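Local coordinates for protein plasmodium falciparum gamete antigen 27/25 (Plasmodium falciparum, PDB 1N81) that is essential for sexual development of the malaria parasite as a gametocyte protein, and may dimerise, though its molecular function is unknown, at residues Asp20-Ala25 with Val78-Asp83; Leu138-Met141 with Tyr146-Val149. One frame throughout, in Å; residues are numbered along the deposited sequence.

Contact 1 of 2, residues Asp20-Ala25 with Val78-Asp83; sequences DIEFHA and VNRISD
A buried salt bridge between two helices of the all-helical Pfg27 fold joins Glu22 of helix 13-35 to Arg80 of helix 71-89. Arg80 presents its NE/NH2 edge to the carboxylate: NE donates to Glu22 OE1 at 2.8 Å, and Arg80 NH2 to Glu22 OE2, also at 2.8 Å. Each oxygen uses its syn lone pair, and both bonds bend only modestly, to 159°. The carboxylate and guanidinium planes lie 16° apart, nearly coplanar, and one bond to each oxygen restrains the carboxylate from turning about its CG-CD bond. Glu22 reaches across as an extended chain, with CG anti to the backbone N, and meets an arginine bent at its third torsion.

In the helical core of the protein, the axes of the two segments approach to 10.1 Å and cross at -33°, both running in broadly the same direction. Here Ile81 CD1 makes the apolar contact, 3.9 Å from Ala25 CB, and it also packs against the carbonyl oxygen Glu22 O at 3.7 Å. The charges have further partners, since Arg84 also pairs with Glu22 OE1 and Gln168 accepts a bond from Arg80 NH1. Phe169 of helix 156-173 touches both Glu22 and Arg80.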
loop_
_atom_site.group_PDB
_atom_site.type_symbol
_atom_site.label_atom_id
_atom_site.label_comp_id
_atom_site.label_asym_id
_atom_site.label_seq_id
_atom_site.Cartn_x
_atom_site.Cartn_y
_atom_site.Cartn_z
ATOM N N ASP A 20 4.192 -5.641 2.105
ATOM C CA ASP A 20 3.775 -7.016 1.799
ATOM C C ASP A 20 2.539 -7.416 2.547
ATOM O O ASP A 20 1.627 -8.048 1.985
ATOM C CB ASP A 20 4.904 -8.023 2.075
ATOM C CG ASP A 20 5.899 -8.093 0.920
ATOM O OD1 ASP A 20 5.615 -7.463 -0.129
ATOM O OD2 ASP A 20 6.941 -8.774 1.036
ATOM N N ILE A 21 2.487 -7.037 3.814
ATOM C CA ILE A 21 1.341 -7.356 4.636
ATOM C C ILE A 21 0.009 -6.780 4.103
ATOM O O ILE A 21 -0.976 -7.513 3.926
ATOM C CB ILE A 21 1.567 -6.853 6.069
ATOM C CG1 ILE A 21 2.581 -7.775 6.773
ATOM C CG2 ILE A 21 0.250 -6.796 6.826
ATOM C CD1 ILE A 21 3.210 -7.158 7.994
ATOM N N GLU A 22 0.007 -5.478 3.846
ATOM C CA GLU A 22 -1.163 -4.750 3.349
ATOM C C GLU A 22 -1.596 -5.215 1.964
ATOM O O GLU A 22 -2.769 -5.472 1.720
ATOM C CB GLU A 22 -0.845 -3.243 3.263
ATOM C CG GLU A 22 -1.906 -2.424 2.491
ATOM C CD GLU A 22 -1.939 -0.932 2.857
ATOM O OE1 GLU A 22 -2.694 -0.168 2.206
ATOM O OE2 GLU A 22 -1.229 -0.522 3.796
ATOM N N PHE A 23 -0.643 -5.335 1.052
ATOM C CA PHE A 23 -1.026 -5.716 -0.290
ATOM C C PHE A 23 -1.406 -7.186 -0.459
ATOM O O PHE A 23 -2.275 -7.483 -1.261
ATOM C CB PHE A 23 0.055 -5.258 -1.294
ATOM C CG PHE A 23 0.052 -3.761 -1.533
ATOM C CD1 PHE A 23 0.870 -2.912 -0.781
ATOM C CD2 PHE A 23 -0.842 -3.191 -2.437
ATOM C CE1 PHE A 23 0.801 -1.513 -0.918
ATOM C CE2 PHE A 23 -0.930 -1.767 -2.592
ATOM C CZ PHE A 23 -0.096 -0.928 -1.823
ATOM N N HIS A 24 -0.783 -8.107 0.283
ATOM C CA HIS A 24 -1.190 -9.512 0.161
ATOM C C HIS A 24 -2.513 -9.684 0.868
ATOM O O HIS A 24 -3.383 -10.446 0.423
ATOM C CB HIS A 24 -0.147 -10.466 0.755
ATOM C CG HIS A 24 1.022 -10.699 -0.150
ATOM N ND1 HIS A 24 1.064 -11.739 -1.057
ATOM C CD2 HIS A 24 2.156 -9.981 -0.355
ATOM C CE1 HIS A 24 2.166 -11.648 -1.779
ATOM N NE2 HIS A 24 2.850 -10.588 -1.376
ATOM N N ALA A 25 -2.702 -8.954 1.962
ATOM C CA ALA A 25 -3.987 -9.066 2.646
ATOM C C ALA A 25 -5.074 -8.551 1.677
ATOM O O ALA A 25 -6.184 -9.092 1.616
ATOM C CB ALA A 25 -3.996 -8.235 3.962
ATOM N N VAL A 78 -6.440 -1.158 7.138
ATOM C CA VAL A 78 -7.791 -1.668 6.895
ATOM C C VAL A 78 -8.581 -0.679 6.029
ATOM O O VAL A 78 -9.250 -1.082 5.065
ATOM C CB VAL A 78 -8.565 -1.904 8.208
ATOM C CG1 VAL A 78 -10.019 -2.322 7.885
ATOM C CG2 VAL A 78 -7.877 -3.002 9.025
ATOM N N ASN A 79 -8.500 0.606 6.370
ATOM C CA ASN A 79 -9.206 1.614 5.587
ATOM C C ASN A 79 -8.767 1.586 4.133
ATOM O O ASN A 79 -9.602 1.523 3.228
ATOM C CB ASN A 79 -8.968 3.034 6.125
ATOM C CG ASN A 79 -9.611 3.266 7.472
ATOM O OD1 ASN A 79 -10.604 2.639 7.798
ATOM N ND2 ASN A 79 -9.053 4.183 8.256
ATOM N N ARG A 80 -7.454 1.634 3.911
ATOM C CA ARG A 80 -6.926 1.640 2.542
ATOM C C ARG A 80 -7.370 0.396 1.782
ATOM O O ARG A 80 -7.713 0.469 0.604
ATOM C CB ARG A 80 -5.387 1.753 2.539
ATOM C CG ARG A 80 -4.861 3.199 2.783
ATOM C CD ARG A 80 -3.356 3.252 2.505
ATOM N NE ARG A 80 -2.608 2.355 3.392
ATOM C CZ ARG A 80 -2.146 2.707 4.585
ATOM N NH1 ARG A 80 -2.362 3.945 5.022
ATOM N NH2 ARG A 80 -1.447 1.838 5.320
ATOM N N ILE A 81 -7.376 -0.746 2.454
ATOM C CA ILE A 81 -7.776 -1.971 1.786
ATOM C C ILE A 81 -9.254 -1.868 1.364
ATOM O O ILE A 81 -9.597 -2.124 0.208
ATOM C CB ILE A 81 -7.553 -3.205 2.703
ATOM C CG1 ILE A 81 -6.046 -3.558 2.779
ATOM C CG2 ILE A 81 -8.354 -4.378 2.176
ATOM C CD1 ILE A 81 -5.698 -4.710 3.824
ATOM N N SER A 82 -10.122 -1.481 2.294
ATOM C CA SER A 82 -11.534 -1.357 1.954
ATOM C C SER A 82 -11.691 -0.366 0.796
ATOM O O SER A 82 -12.458 -0.610 -0.130
ATOM C CB SER A 82 -12.357 -0.896 3.161
ATOM O OG SER A 82 -13.733 -0.930 2.816
ATOM N N ASP A 83 -10.955 0.738 0.819
ATOM C CA ASP A 83 -11.096 1.668 -0.290
ATOM C C ASP A 83 -10.691 1.059 -1.627
ATOM O O ASP A 83 -11.294 1.361 -2.651
ATOM C CB ASP A 83 -10.321 2.955 -0.016
ATOM C CG ASP A 83 -10.944 3.771 1.125
ATOM O OD1 ASP A 83 -12.105 3.472 1.511
ATOM O OD2 ASP A 83 -10.289 4.706 1.628
#

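Contact 2 of 2, residues Leu138-Met141 with Tyr146-Val149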
loop_
_atom_site.group_PDB
_atom_site.type_symbol
_atom_site.label_atom_id
_atom_site.label_comp_id
_atom_site.label_asym_id
_atom_site.label_seq_id
_atom_site.Cartn_x
_atom_site.Cartn_y
_atom_site.Cartn_z
ATOM N N LEU A 138 5.985 13.681 -8.428
ATOM C CA LEU A 138 6.883 12.529 -8.421
ATOM C C LEU A 138 6.021 11.266 -8.499
ATOM O O LEU A 138 6.311 10.352 -9.253
ATOM C CB LEU A 138 7.721 12.519 -7.139
ATOM C CG LEU A 138 8.581 11.279 -6.872
ATOM C CD1 LEU A 138 9.682 11.159 -7.927
ATOM C CD2 LEU A 138 9.197 11.377 -5.492
ATOM N N ILE A 139 4.930 11.228 -7.745
ATOM C CA ILE A 139 4.075 10.052 -7.783
ATOM C C ILE A 139 3.502 9.803 -9.185
ATOM O O ILE A 139 3.506 8.661 -9.673
ATOM C CB ILE A 139 2.952 10.151 -6.735
ATOM C CG1 ILE A 139 3.573 10.075 -5.324
ATOM C CG2 ILE A 139 1.942 9.004 -6.922
ATOM C CD1 ILE A 139 2.606 10.483 -4.214
ATOM N N ARG A 140 3.047 10.861 -9.839
ATOM C CA ARG A 140 2.470 10.727 -11.167
ATOM C C ARG A 140 3.497 10.160 -12.134
ATOM O O ARG A 140 3.179 9.291 -12.930
ATOM C CB ARG A 140 1.973 12.078 -11.692
ATOM C CG ARG A 140 1.294 12.005 -13.093
ATOM C CD ARG A 140 -0.005 11.175 -13.094
ATOM N NE ARG A 140 0.166 9.900 -13.791
ATOM C CZ ARG A 140 -0.809 9.018 -14.004
ATOM N NH1 ARG A 140 -2.045 9.261 -13.586
ATOM N NH2 ARG A 140 -0.541 7.869 -14.618
ATOM N N MET A 141 4.731 10.649 -12.062
ATOM C CA MET A 141 5.767 10.142 -12.948
ATOM C C MET A 141 6.125 8.707 -12.644
ATOM O O MET A 141 6.261 7.896 -13.566
ATOM C CB MET A 141 7.005 11.043 -12.903
ATOM C CG MET A 141 6.781 12.335 -13.668
ATOM S SD MET A 141 8.275 13.338 -13.786
ATOM C CE MET A 141 8.135 14.237 -12.330
ATOM N N TYR A 146 5.464 2.620 -14.058
ATOM C CA TYR A 146 5.051 1.283 -13.672
ATOM C C TYR A 146 3.758 0.775 -14.293
ATOM O O TYR A 146 3.612 -0.432 -14.461
ATOM C CB TYR A 146 5.062 1.156 -12.162
ATOM C CG TYR A 146 6.455 1.271 -11.624
ATOM C CD1 TYR A 146 6.828 2.360 -10.843
ATOM C CD2 TYR A 146 7.418 0.295 -11.909
ATOM C CE1 TYR A 146 8.119 2.481 -10.355
ATOM C CE2 TYR A 146 8.722 0.406 -11.429
ATOM C CZ TYR A 146 9.069 1.506 -10.645
ATOM O OH TYR A 146 10.354 1.621 -10.136
ATOM N N GLU A 147 2.844 1.675 -14.638
ATOM C CA GLU A 147 1.613 1.308 -15.329
ATOM C C GLU A 147 2.075 0.714 -16.672
ATOM O O GLU A 147 1.613 -0.341 -17.089
ATOM C CB GLU A 147 0.779 2.539 -15.687
ATOM C CG GLU A 147 -0.214 2.996 -14.656
ATOM C CD GLU A 147 -1.056 4.150 -15.171
ATOM O OE1 GLU A 147 -0.475 5.093 -15.754
ATOM O OE2 GLU A 147 -2.297 4.128 -14.983
ATOM N N TYR A 148 2.966 1.444 -17.348
ATOM C CA TYR A 148 3.523 1.053 -18.653
ATOM C C TYR A 148 4.202 -0.302 -18.562
ATOM O O TYR A 148 3.912 -1.218 -19.335
ATOM C CB TYR A 148 4.528 2.098 -19.152
ATOM C CG TYR A 148 5.272 1.661 -20.401
ATOM C CD1 TYR A 148 4.609 1.541 -21.615
ATOM C CD2 TYR A 148 6.620 1.271 -20.340
ATOM C CE1 TYR A 148 5.257 1.032 -22.749
ATOM C CE2 TYR A 148 7.283 0.760 -21.461
ATOM C CZ TYR A 148 6.581 0.646 -22.663
ATOM O OH TYR A 148 7.207 0.158 -23.775
ATOM N N VAL A 149 5.092 -0.438 -17.587
ATOM C CA VAL A 149 5.825 -1.672 -17.386
ATOM C C VAL A 149 4.949 -2.886 -17.103
ATOM O O VAL A 149 5.224 -3.990 -17.569
ATOM C CB VAL A 149 6.814 -1.510 -16.229
ATOM C CG1 VAL A 149 7.177 -2.852 -15.653
ATOM C CG2 VAL A 149 8.058 -0.787 -16.726
HETATM O O HOH W 1 -3.382 6.741 -15.012
#
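Arg140 and Glu147, seven residues apart on helix 136-150, meet through a single pair of atoms: Arg140 NH2 stands 3.0 Å from Glu147 OE1 in a salt bridge. The carboxylate oxygen reaches the guanidinium at its rim, close to level with it, but the two flat groups are turned 54° against each other, and one nitrogen faces one oxygen. Two turns of helix separate the residues, and the side chains must close that gap. Arg140 leaves its backbone with CG anti to N (chi1 -178°) and then bends at its second and third torsions, which swings the guanidinium along the helix, while Glu147 stretches out past CG and crosses the arginine at about a right angle.

The firmer side of this contact is made by protein, around the buried Glu147. Its OE2 accepts a hydrogen bond from the backbone N of Phe154, which ties the glutamate to the loop between helices 136-150 and 156-173. Asp144 also forms a salt bridge with Arg140 NH2, and Tyr159 of helix 156-173 makes a cation-pi contact with the guanidinium.

The looser side belongs to the arginine, which remains partly exposed, and is bridged by water. One molecule accepts from Arg140 NH2 at 3.1 Å and donates to Glu147 OE2 at 2.8 Å, linking the second carboxylate oxygen to the same arginine nitrogen that pairs with OE1. Only 66 Å² is buried between the segments. Two carboxylates share this nitrogen, so the negative charge of each is probably partly offset. Residues spaced i, i+4 and i+7 fall on one face of an alpha helix; Arg140 and Asp144 form the classic i, i+4 intrahelical salt bridge, which Glu147 extends by a further turn.

How the contacts relate
The two contacts illustrate how differently an arginine and a glutamate can serve one helical fold. They come in series along the chain: contact 1 closes before contact 2 opens, and their centres lie about 20 Å apart, with nearest atoms about 11 Å from each other and no direct touch. Contact 1 sits about 6 Å from the centre of the chain and joins helices 13-35 and 71-89, whereas the centre of contact 2 lies about 15 Å out, within helix 136-150. Helix 156-173 borders both contacts. One contact thus links separate helices in the interior; the other joins two positions two turns apart on helix 136-150, farther from the centre of the chain.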